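Local coordinates for ferrous IRON transport protein B homolog (PDB 2WJI) that probably drives ferrous iron transport across the membrane with GTP, this piece being the nucleotide-binding G-domain of the longer FeoB protein, at residues A7-P12 with I71-Y76; N110-L115 with E153-A158; Q103-G108 with L137-V142. All blocks are in the same frame, centred on the assembly; numbering follows the deposited sequence.

Contact 1: residues A7-P12 with I71-Y76. With GNP (phosphoaminophosphonic acid-guanylate ester), chain C.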
loop_
_atom_site.group_PDB
_atom_site.type_symbol
_atom_site.label_atom_id
_atom_site.label_comp_id
_atom_site.label_asym_id
_atom_site.label_seq_id
_atom_site.Cartn_x
_atom_site.Cartn_y
_atom_site.Cartn_z
ATOM N N ALA A 7 -6.722 -0.264 -3.579
ATOM C CA ALA A 7 -6.615 0.851 -2.642
ATOM C C ALA A 7 -5.271 0.828 -1.932
ATOM O O ALA A 7 -4.816 -0.235 -1.515
ATOM C CB ALA A 7 -7.743 0.796 -1.607
ATOM N N LEU A 8 -4.650 2.001 -1.802
ATOM C CA LEU A 8 -3.441 2.174 -1.005
ATOM C C LEU A 8 -3.849 2.672 0.379
ATOM O O LEU A 8 -4.646 3.611 0.504
ATOM C CB LEU A 8 -2.508 3.198 -1.656
ATOM C CG LEU A 8 -2.226 3.003 -3.152
ATOM C CD1 LEU A 8 -1.286 4.084 -3.686
ATOM C CD2 LEU A 8 -1.667 1.611 -3.424
ATOM N N ILE A 9 -3.318 2.049 1.420
ATOM C CA ILE A 9 -3.651 2.485 2.772
ATOM C C ILE A 9 -2.444 2.296 3.655
ATOM O O ILE A 9 -1.641 1.385 3.427
ATOM C CB ILE A 9 -4.867 1.722 3.347
ATOM C CG1 ILE A 9 -5.446 2.465 4.566
ATOM C CG2 ILE A 9 -4.490 0.290 3.708
ATOM C CD1 ILE A 9 -6.724 1.852 5.103
ATOM N N GLY A 10 -2.284 3.187 4.631
ATOM C CA GLY A 10 -1.146 3.144 5.532
ATOM C C GLY A 10 -1.043 4.371 6.437
ATOM O O GLY A 10 -1.729 5.371 6.232
ATOM N N ASN A 11 -0.175 4.289 7.434
ATOM C CA ASN A 11 0.098 5.407 8.349
ATOM C C ASN A 11 0.481 6.704 7.636
ATOM O O ASN A 11 1.033 6.679 6.533
ATOM C CB ASN A 11 1.238 5.033 9.302
ATOM C CG ASN A 11 0.857 3.943 10.280
ATOM O OD1 ASN A 11 -0.293 3.496 10.322
ATOM N ND2 ASN A 11 1.827 3.499 11.070
ATOM N N PRO A 12 0.186 7.850 8.262
ATOM C CA PRO A 12 0.755 9.102 7.748
ATOM C C PRO A 12 2.246 8.980 7.437
ATOM O O PRO A 12 3.005 8.356 8.192
ATOM C CB PRO A 12 0.565 10.066 8.920
ATOM C CG PRO A 12 -0.676 9.566 9.608
ATOM C CD PRO A 12 -0.690 8.066 9.426
ATOM N N ILE A 71 -12.874 7.162 9.344
ATOM C CA ILE A 71 -14.212 6.790 8.883
ATOM C C ILE A 71 -14.241 6.633 7.368
ATOM O O ILE A 71 -14.869 5.715 6.848
ATOM C CB ILE A 71 -15.280 7.841 9.278
ATOM C CG1 ILE A 71 -15.175 8.184 10.764
ATOM C CG2 ILE A 71 -16.677 7.346 8.933
ATOM C CD1 ILE A 71 -15.552 7.049 11.675
ATOM N N ILE A 72 -13.567 7.539 6.665
ATOM C CA ILE A 72 -13.501 7.480 5.208
ATOM C C ILE A 72 -12.789 6.211 4.724
ATOM O O ILE A 72 -13.265 5.532 3.811
ATOM C CB ILE A 72 -12.798 8.720 4.617
ATOM C CG1 ILE A 72 -13.591 9.991 4.938
ATOM C CG2 ILE A 72 -12.604 8.557 3.110
ATOM C CD1 ILE A 72 -13.026 11.246 4.299
ATOM N N ALA A 73 -11.652 5.896 5.340
ATOM C CA ALA A 73 -10.885 4.703 4.993
ATOM C C ALA A 73 -11.688 3.425 5.227
ATOM O O ALA A 73 -11.753 2.549 4.361
ATOM C CB ALA A 73 -9.576 4.660 5.785
ATOM N N ARG A 74 -12.292 3.321 6.403
ATOM C CA ARG A 74 -13.045 2.124 6.765
ATOM C C ARG A 74 -14.264 1.887 5.875
ATOM O O ARG A 74 -14.520 0.754 5.467
ATOM C CB ARG A 74 -13.458 2.164 8.237
ATOM C CG ARG A 74 -14.651 1.289 8.564
ATOM C CD ARG A 74 -14.478 0.605 9.903
ATOM N NE ARG A 74 -15.731 0.042 10.387
ATOM C CZ ARG A 74 -15.840 -1.148 10.966
ATOM N NH1 ARG A 74 -14.765 -1.913 11.116
ATOM N NH2 ARG A 74 -17.024 -1.580 11.381
ATOM N N ASP A 75 -15.012 2.949 5.587
ATOM C CA ASP A 75 -16.183 2.849 4.716
ATOM C C ASP A 75 -15.802 2.385 3.314
ATOM O O ASP A 75 -16.547 1.629 2.675
ATOM C CB ASP A 75 -16.916 4.190 4.628
ATOM C CG ASP A 75 -17.665 4.539 5.909
ATOM O OD1 ASP A 75 -18.221 5.657 5.981
ATOM O OD2 ASP A 75 -17.698 3.701 6.840
ATOM N N TYR A 76 -14.646 2.833 2.827
ATOM C CA TYR A 76 -14.226 2.436 1.488
ATOM C C TYR A 76 -13.970 0.934 1.410
ATOM O O TYR A 76 -14.463 0.252 0.512
ATOM C CB TYR A 76 -12.989 3.208 1.023
ATOM C CG TYR A 76 -12.605 2.843 -0.391
ATOM C CD1 TYR A 76 -13.192 3.479 -1.478
ATOM C CD2 TYR A 76 -11.679 1.836 -0.642
ATOM C CE1 TYR A 76 -12.851 3.130 -2.776
ATOM C CE2 TYR A 76 -11.337 1.489 -1.922
ATOM C CZ TYR A 76 -11.924 2.134 -2.989
ATOM O OH TYR A 76 -11.574 1.772 -4.274
HETATM P PG GNP C . 0.466 11.441 4.016
HETATM O O1G GNP C . -0.448 11.463 2.833
HETATM O O2G GNP C . 0.006 10.505 5.119
HETATM O O3G GNP C . 0.503 12.896 4.415
HETATM N N3B GNP C . 1.950 11.015 3.578
HETATM P PB GNP C . 2.375 9.920 2.488
HETATM O O1B GNP C . 2.111 8.569 3.020
HETATM O O2B GNP C . 1.709 10.246 1.227
HETATM O O3A GNP C . 3.892 10.028 2.261
HETATM P PA GNP C . 4.622 10.689 1.066
HETATM O O1A GNP C . 4.649 9.736 -0.074
HETATM O O2A GNP C . 4.102 12.045 0.780
HETATM O "O5'" GNP C . 6.104 10.843 1.549
HETATM C "C5'" GNP C . 6.375 11.083 2.924
HETATM C "C4'" GNP C . 7.861 11.320 3.119
HETATM O "O4'" GNP C . 8.590 10.065 3.076
HETATM C "C3'" GNP C . 8.504 12.223 2.071
HETATM O "O3'" GNP C . 9.543 12.980 2.678
HETATM C "C2'" GNP C . 9.095 11.220 1.102
HETATM O "O2'" GNP C . 10.211 11.746 0.415
HETATM C "C1'" GNP C . 9.564 10.142 2.066
HETATM N N9 GNP C . 9.706 8.860 1.397
HETATM C C8 GNP C . 8.786 8.256 0.572
HETATM N N7 GNP C . 9.204 7.111 0.102
HETATM C C5 GNP C . 10.483 6.957 0.637
HETATM C C6 GNP C . 11.427 5.913 0.482
HETATM O O6 GNP C . 11.322 4.875 -0.191
HETATM N N1 GNP C . 12.604 6.153 1.198
HETATM C C2 GNP C . 12.838 7.270 1.971
HETATM N N2 GNP C . 14.032 7.329 2.588
HETATM N N3 GNP C . 11.956 8.253 2.126
HETATM C C4 GNP C . 10.808 8.033 1.433
#

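Contact 2: residues N110-L115 with E153-A158. Unlike the reference sequence in segment 153-158: Glu154 (reference Asp).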
loop_
_atom_site.group_PDB
_atom_site.type_symbol
_atom_site.label_atom_id
_atom_site.label_comp_id
_atom_site.label_asym_id
_atom_site.label_seq_id
_atom_site.Cartn_x
_atom_site.Cartn_y
_atom_site.Cartn_z
ATOM N N ASN A 110 -8.571 -8.518 1.269
ATOM C CA ASN A 110 -7.538 -9.153 0.454
ATOM C C ASN A 110 -6.306 -8.262 0.465
ATOM O O ASN A 110 -6.306 -7.184 -0.127
ATOM C CB ASN A 110 -8.019 -9.345 -0.983
ATOM C CG ASN A 110 -7.079 -10.218 -1.798
ATOM O OD1 ASN A 110 -6.327 -11.019 -1.244
ATOM N ND2 ASN A 110 -7.127 -10.074 -3.117
ATOM N N LEU A 111 -5.251 -8.713 1.125
ATOM C CA LEU A 111 -4.195 -7.799 1.528
ATOM C C LEU A 111 -2.844 -8.120 0.908
ATOM O O LEU A 111 -2.526 -9.279 0.647
ATOM C CB LEU A 111 -4.083 -7.802 3.051
ATOM C CG LEU A 111 -3.260 -6.707 3.718
ATOM C CD1 LEU A 111 -3.859 -5.331 3.449
ATOM C CD2 LEU A 111 -3.187 -6.979 5.210
ATOM N N LEU A 112 -2.060 -7.069 0.682
ATOM C CA LEU A 112 -0.698 -7.173 0.176
ATOM C C LEU A 112 0.125 -6.074 0.831
ATOM O O LEU A 112 -0.294 -4.914 0.879
ATOM C CB LEU A 112 -0.662 -6.992 -1.337
ATOM C CG LEU A 112 0.740 -6.859 -1.934
ATOM C CD1 LEU A 112 1.565 -8.078 -1.586
ATOM C CD2 LEU A 112 0.678 -6.677 -3.450
ATOM N N LEU A 113 1.298 -6.441 1.328
ATOM C CA LEU A 113 2.112 -5.521 2.105
ATOM C C LEU A 113 3.242 -4.937 1.259
ATOM O O LEU A 113 4.073 -5.671 0.728
ATOM C CB LEU A 113 2.684 -6.251 3.318
ATOM C CG LEU A 113 2.582 -5.529 4.658
ATOM C CD1 LEU A 113 1.176 -5.007 4.833
ATOM C CD2 LEU A 113 2.950 -6.467 5.798
ATOM N N ALA A 114 3.251 -3.616 1.121
ATOM C CA ALA A 114 4.343 -2.913 0.471
ATOM C C ALA A 114 5.219 -2.279 1.546
ATOM O O ALA A 114 4.803 -1.349 2.239
ATOM C CB ALA A 114 3.806 -1.863 -0.494
ATOM N N LEU A 115 6.437 -2.798 1.664
ATOM C CA LEU A 115 7.366 -2.435 2.723
ATOM C C LEU A 115 8.333 -1.389 2.188
ATOM O O LEU A 115 9.334 -1.713 1.533
ATOM C CB LEU A 115 8.105 -3.690 3.185
ATOM C CG LEU A 115 9.084 -3.619 4.352
ATOM C CD1 LEU A 115 8.371 -3.294 5.654
ATOM C CD2 LEU A 115 9.812 -4.944 4.456
ATOM N N GLU A 153 8.189 -2.077 -10.158
ATOM C CA GLU A 153 7.705 -3.112 -11.069
ATOM C C GLU A 153 7.409 -4.386 -10.293
ATOM O O GLU A 153 6.491 -5.120 -10.639
ATOM C CB GLU A 153 8.673 -3.398 -12.239
ATOM C CG GLU A 153 8.228 -4.619 -13.071
ATOM C CD GLU A 153 8.969 -4.810 -14.403
ATOM O OE1 GLU A 153 10.193 -4.557 -14.495
ATOM O OE2 GLU A 153 8.311 -5.264 -15.361
ATOM N N GLU A 154 8.187 -4.653 -9.247
ATOM C CA GLU A 154 7.889 -5.798 -8.389
ATOM C C GLU A 154 6.513 -5.632 -7.771
ATOM O O GLU A 154 5.735 -6.584 -7.711
ATOM C CB GLU A 154 8.937 -5.980 -7.289
ATOM C CG GLU A 154 10.196 -6.667 -7.782
ATOM C CD GLU A 154 10.975 -5.773 -8.700
ATOM O OE1 GLU A 154 11.260 -6.179 -9.847
ATOM O OE2 GLU A 154 11.289 -4.643 -8.266
ATOM N N LEU A 155 6.213 -4.415 -7.327
ATOM C CA LEU A 155 4.909 -4.115 -6.736
ATOM C C LEU A 155 3.798 -4.330 -7.755
ATOM O O LEU A 155 2.795 -4.963 -7.440
ATOM C CB LEU A 155 4.854 -2.688 -6.181
ATOM C CG LEU A 155 3.549 -2.273 -5.471
ATOM C CD1 LEU A 155 3.155 -3.282 -4.400
ATOM C CD2 LEU A 155 3.678 -0.873 -4.863
ATOM N N LYS A 156 3.974 -3.821 -8.974
ATOM C CA LYS A 156 2.973 -4.038 -10.024
ATOM C C LYS A 156 2.753 -5.525 -10.271
ATOM O O LYS A 156 1.638 -5.974 -10.539
ATOM C CB LYS A 156 3.378 -3.361 -11.331
ATOM C CG LYS A 156 3.263 -1.846 -11.320
ATOM C CD LYS A 156 3.794 -1.286 -12.633
ATOM C CE LYS A 156 3.498 0.194 -12.778
ATOM N NZ LYS A 156 4.105 0.727 -14.033
ATOM N N LYS A 157 3.826 -6.296 -10.177
ATOM C CA LYS A 157 3.734 -7.720 -10.444
ATOM C C LYS A 157 3.034 -8.444 -9.306
ATOM O O LYS A 157 2.172 -9.295 -9.541
ATOM C CB LYS A 157 5.118 -8.321 -10.699
ATOM C CG LYS A 157 5.129 -9.833 -10.834
ATOM C CD LYS A 157 6.491 -10.328 -11.307
ATOM C CE LYS A 157 6.774 -11.740 -10.812
ATOM N NZ LYS A 157 5.891 -12.758 -11.442
ATOM N N ALA A 158 3.413 -8.112 -8.076
ATOM C CA ALA A 158 2.807 -8.717 -6.904
ATOM C C ALA A 158 1.328 -8.400 -6.871
ATOM O O ALA A 158 0.513 -9.263 -6.547
ATOM C CB ALA A 158 3.483 -8.227 -5.637
#

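Contact 3: residues Q103-G108 with L137-V142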
loop_
_atom_site.group_PDB
_atom_site.type_symbol
_atom_site.label_atom_id
_atom_site.label_comp_id
_atom_site.label_asym_id
_atom_site.label_seq_id
_atom_site.Cartn_x
_atom_site.Cartn_y
_atom_site.Cartn_z
ATOM N N GLN A 103 -5.823 -4.860 11.910
ATOM C CA GLN A 103 -7.225 -4.513 11.708
ATOM C C GLN A 103 -7.687 -4.818 10.277
ATOM O O GLN A 103 -8.829 -5.234 10.061
ATOM C CB GLN A 103 -7.474 -3.047 12.071
ATOM C CG GLN A 103 -7.156 -2.720 13.536
ATOM C CD GLN A 103 -7.421 -1.271 13.896
ATOM O OE1 GLN A 103 -8.059 -0.538 13.144
ATOM N NE2 GLN A 103 -6.934 -0.853 15.058
ATOM N N LEU A 104 -6.797 -4.624 9.303
ATOM C CA LEU A 104 -7.120 -4.936 7.910
ATOM C C LEU A 104 -7.330 -6.432 7.708
ATOM O O LEU A 104 -8.254 -6.850 7.006
ATOM C CB LEU A 104 -6.032 -4.417 6.965
ATOM C CG LEU A 104 -5.892 -2.893 6.935
ATOM C CD1 LEU A 104 -4.654 -2.469 6.140
ATOM C CD2 LEU A 104 -7.149 -2.279 6.343
ATOM N N MET A 105 -6.473 -7.238 8.324
ATOM C CA MET A 105 -6.632 -8.684 8.279
ATOM C C MET A 105 -7.955 -9.083 8.925
ATOM O O MET A 105 -8.695 -9.919 8.399
ATOM C CB MET A 105 -5.479 -9.372 9.005
ATOM C CG MET A 105 -4.128 -9.151 8.371
ATOM S SD MET A 105 -2.790 -9.748 9.421
ATOM C CE MET A 105 -1.400 -9.644 8.306
ATOM N N GLU A 106 -8.252 -8.468 10.065
ATOM C CA GLU A 106 -9.450 -8.808 10.820
ATOM C C GLU A 106 -10.728 -8.604 10.014
ATOM O O GLU A 106 -11.673 -9.384 10.135
ATOM C CB GLU A 106 -9.510 -8.013 12.128
ATOM C CG GLU A 106 -10.695 -8.365 13.005
ATOM C CD GLU A 106 -10.440 -8.078 14.468
ATOM O OE1 GLU A 106 -11.415 -8.064 15.250
ATOM O OE2 GLU A 106 -9.264 -7.868 14.838
ATOM N N MET A 107 -10.760 -7.566 9.185
ATOM C CA MET A 107 -11.975 -7.264 8.438
ATOM C C MET A 107 -12.089 -8.044 7.128
ATOM O O MET A 107 -13.020 -7.832 6.351
ATOM C CB MET A 107 -12.125 -5.758 8.208
ATOM C CG MET A 107 -10.969 -5.095 7.504
ATOM S SD MET A 107 -11.068 -3.302 7.687
ATOM C CE MET A 107 -12.629 -2.953 6.890
ATOM N N GLY A 108 -11.144 -8.950 6.899
ATOM C CA GLY A 108 -11.210 -9.849 5.761
ATOM C C GLY A 108 -10.724 -9.263 4.448
ATOM O O GLY A 108 -11.024 -9.788 3.384
ATOM N N LEU A 137 2.796 -13.603 8.895
ATOM C CA LEU A 137 1.553 -12.895 8.593
ATOM C C LEU A 137 0.612 -13.693 7.700
ATOM O O LEU A 137 -0.601 -13.690 7.907
ATOM C CB LEU A 137 1.851 -11.539 7.945
ATOM C CG LEU A 137 2.513 -10.475 8.827
ATOM C CD1 LEU A 137 2.870 -9.240 8.013
ATOM C CD2 LEU A 137 1.618 -10.102 10.002
ATOM N N GLY A 138 1.172 -14.374 6.706
ATOM C CA GLY A 138 0.366 -15.077 5.725
ATOM C C GLY A 138 -0.027 -14.131 4.608
ATOM O O GLY A 138 -0.931 -14.409 3.829
ATOM N N VAL A 139 0.656 -12.993 4.548
ATOM C CA VAL A 139 0.431 -12.002 3.504
ATOM C C VAL A 139 1.724 -11.793 2.722
ATOM O O VAL A 139 2.818 -11.857 3.289
ATOM C CB VAL A 139 -0.033 -10.656 4.111
ATOM C CG1 VAL A 139 -0.143 -9.581 3.037
ATOM C CG2 VAL A 139 -1.366 -10.834 4.842
ATOM N N LYS A 140 1.604 -11.549 1.424
ATOM C CA LYS A 140 2.780 -11.295 0.596
ATOM C C LYS A 140 3.401 -9.937 0.931
ATOM O O LYS A 140 2.683 -8.961 1.172
ATOM C CB LYS A 140 2.401 -11.356 -0.881
ATOM C CG LYS A 140 3.327 -12.227 -1.714
ATOM C CD LYS A 140 3.462 -13.622 -1.100
ATOM C CE LYS A 140 2.102 -14.277 -0.865
ATOM N NZ LYS A 140 2.153 -15.342 0.184
ATOM N N VAL A 141 4.729 -9.883 0.952
ATOM C CA VAL A 141 5.451 -8.664 1.295
ATOM C C VAL A 141 6.364 -8.227 0.160
ATOM O O VAL A 141 7.200 -9.001 -0.306
ATOM C CB VAL A 141 6.320 -8.846 2.560
ATOM C CG1 VAL A 141 7.174 -7.608 2.787
ATOM C CG2 VAL A 141 5.447 -9.129 3.775
ATOM N N VAL A 142 6.210 -6.983 -0.276
ATOM C CA VAL A 142 7.051 -6.443 -1.339
ATOM C C VAL A 142 7.979 -5.361 -0.809
ATOM O O VAL A 142 7.527 -4.279 -0.448
ATOM C CB VAL A 142 6.201 -5.838 -2.473
ATOM C CG1 VAL A 142 7.094 -5.387 -3.619
ATOM C CG2 VAL A 142 5.167 -6.837 -2.954
#

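Contact 1: residues A7-P12 with I71-Y76
The Tyr76 ring meets Ala7 obliquely: the methyl comes to the CD2–CE2 side of the ring, with Ala7 CB 3.7 Å from Tyr76 CE2. CD2 of Tyr76 lies farther from Ala7 CB, at 4.2 Å, so the methyl sits nearer the CE2 end, next to the carbon that bears the hydroxyl. Val55 and Pro82 also touch the Tyr76 side chain, and Val55 touches Ala7 as well. The ring gets there because its CG stands anti to the backbone N (chi1 -177°), which swings it off the helix toward the strand. One helical turn earlier Ala73 offers a methyl to the end of Ile9, with Ile9 CD1 4.1 Å from Ala73 CB. Ile9 reaches it with a fully extended CG1 branch (chi1 -163°, chi2 174°). The two backbones stay well apart, with 7.9 Å between Ile9 CA and Ala73 CA and 8.8 Å between Ala7 CA and Tyr76 CA. This is helix-on-sheet packing in the Ras-like P-loop GTPase fold: helix 68-80, to which Ala7 and Ile9 of strand 3-9 both point, covers part of one face of the sheet beside helix 94-106, whose Leu104 also touches Ile9. No hydrogen bond joins the segments; the strand edges are taken by Leu84 and Val86 on one neighbouring strand and by Val55 and Leu57 at the other. Beyond Ile9 the chain runs into the phosphate-binding P-loop, where Gly10, Asn11 and Pro12 belong to the GTP site. There Pro12 CA lies 3.1 Å from O2G of the GTP analogue.

Contact 2: residues N110-L115 with E153-A158
Leu112 on strand 111-116 gives the largest share of this contact, reaching across to Leu155 and Ala158 of helix 152-162. This is the last helix of the chain, which is a Ras-like G-domain, and it lies on the sheet, running back almost exactly antiparallel to the strand: the axes of the two short segments make an angle of 173° and come within 10.2 Å. From the backbone, CB of Leu112 points toward the helix but is still too far away to touch it. CG stands anti to the backbone N (chi1 171°) and carries the branch out from the strand, where the two methyls part. CD1 turns toward the chain leading into edge strand 141-143 and packs closely on the carbonyl O of Lys140. CD2 goes on to the helix and rests against two residues a turn apart. On one of them Leu112 CD2 lies 3.9 Å from Ala158 CB, and on the other Leu112 CD2 stands 4.3 Å from Leu155 CD1. That CD1 serves two strand residues, since Leu155 CD1 is also 4.2 Å from Ala114 CB. Leu155 thus meets two positions on the same face of the strand. Val142 on the edge strand touches both Leu112 and Ala158 and continues the apolar layer. The packing is wholly apolar, without a hydrogen bond between the segments. A polar link lies just before the strand, where ND2 of Asn110 is hydrogen-bonded to the carbonyl O atoms of Asp83 and Ala162, the latter at the far end of the same helix. Beside the Ala158 methyl, the helix backbone itself is touched: Leu112 CD2 lies 3.9 Å from Ala158 C.

Contact 3: residues Q103-G108 with L137-V142
At the C-terminal end of helix 94-106 in the Ras-like G-domain, Met105 reaches across to Leu137 and Val139, where helix 130-137 turns into edge strand 141-143. Each helix is followed by a glycine with positive phi. Gly108 closes the first with a Schellman motif, its N hydrogen-bonded to Met105 O at 3.0 Å, and Gly138 follows the second. Met105 spans the gap with a side chain extended beyond CG (chi2 170°, chi3 170°), and its terminal methyl CE does all the touching. That methyl rests against the root and one branch of Leu137, with Met105 CE 3.8 Å from Leu137 CB. The approach to the branch is tighter than usual for two carbons, at 3.5 Å between Met105 CE and Leu137 CD2. The two side chains cross at about a right angle. On Val139 the same methyl finds CG2, with Met105 CE 3.7 Å from Val139 CG2. Strand 111-116 backs the contact: Leu111 touches Met105 and Leu113 touches Leu137. With a single methyl on one side and three carbons of Leu137 plus one of Val139 on the other, the contact is apolar, resting on van der Waals packing and probably on the hydrophobic effect; it has no hydrogen bond to fix a direction, and the position of the methionine tip probably depends on shape fit to Leu137 and Val139.

Contacts 1 and 3 meet on one face of the shared sheet, where Ile9 CG2 packs 3.7 Å from Leu104 CD1; their centres are about 14 Å apart. Contact 2 lies on the other face, its centre about 17 Å from that of contact 1 and about 12 Å from that of contact 3. Contacts 2 and 3 are stitched through the neighbouring strands 111-116 and 141-143, with Leu113 O 2.7 Å from Val142 N and Leu115 N 2.8 Å from Val142 O, both probable hydrogen bonds. Segment 7-12 enters the GTP site, the Ala114 side chain of contact 2 is about 10 Å from the GTP analogue at the nearest atoms, and contact 3 lies away from the known binding sites.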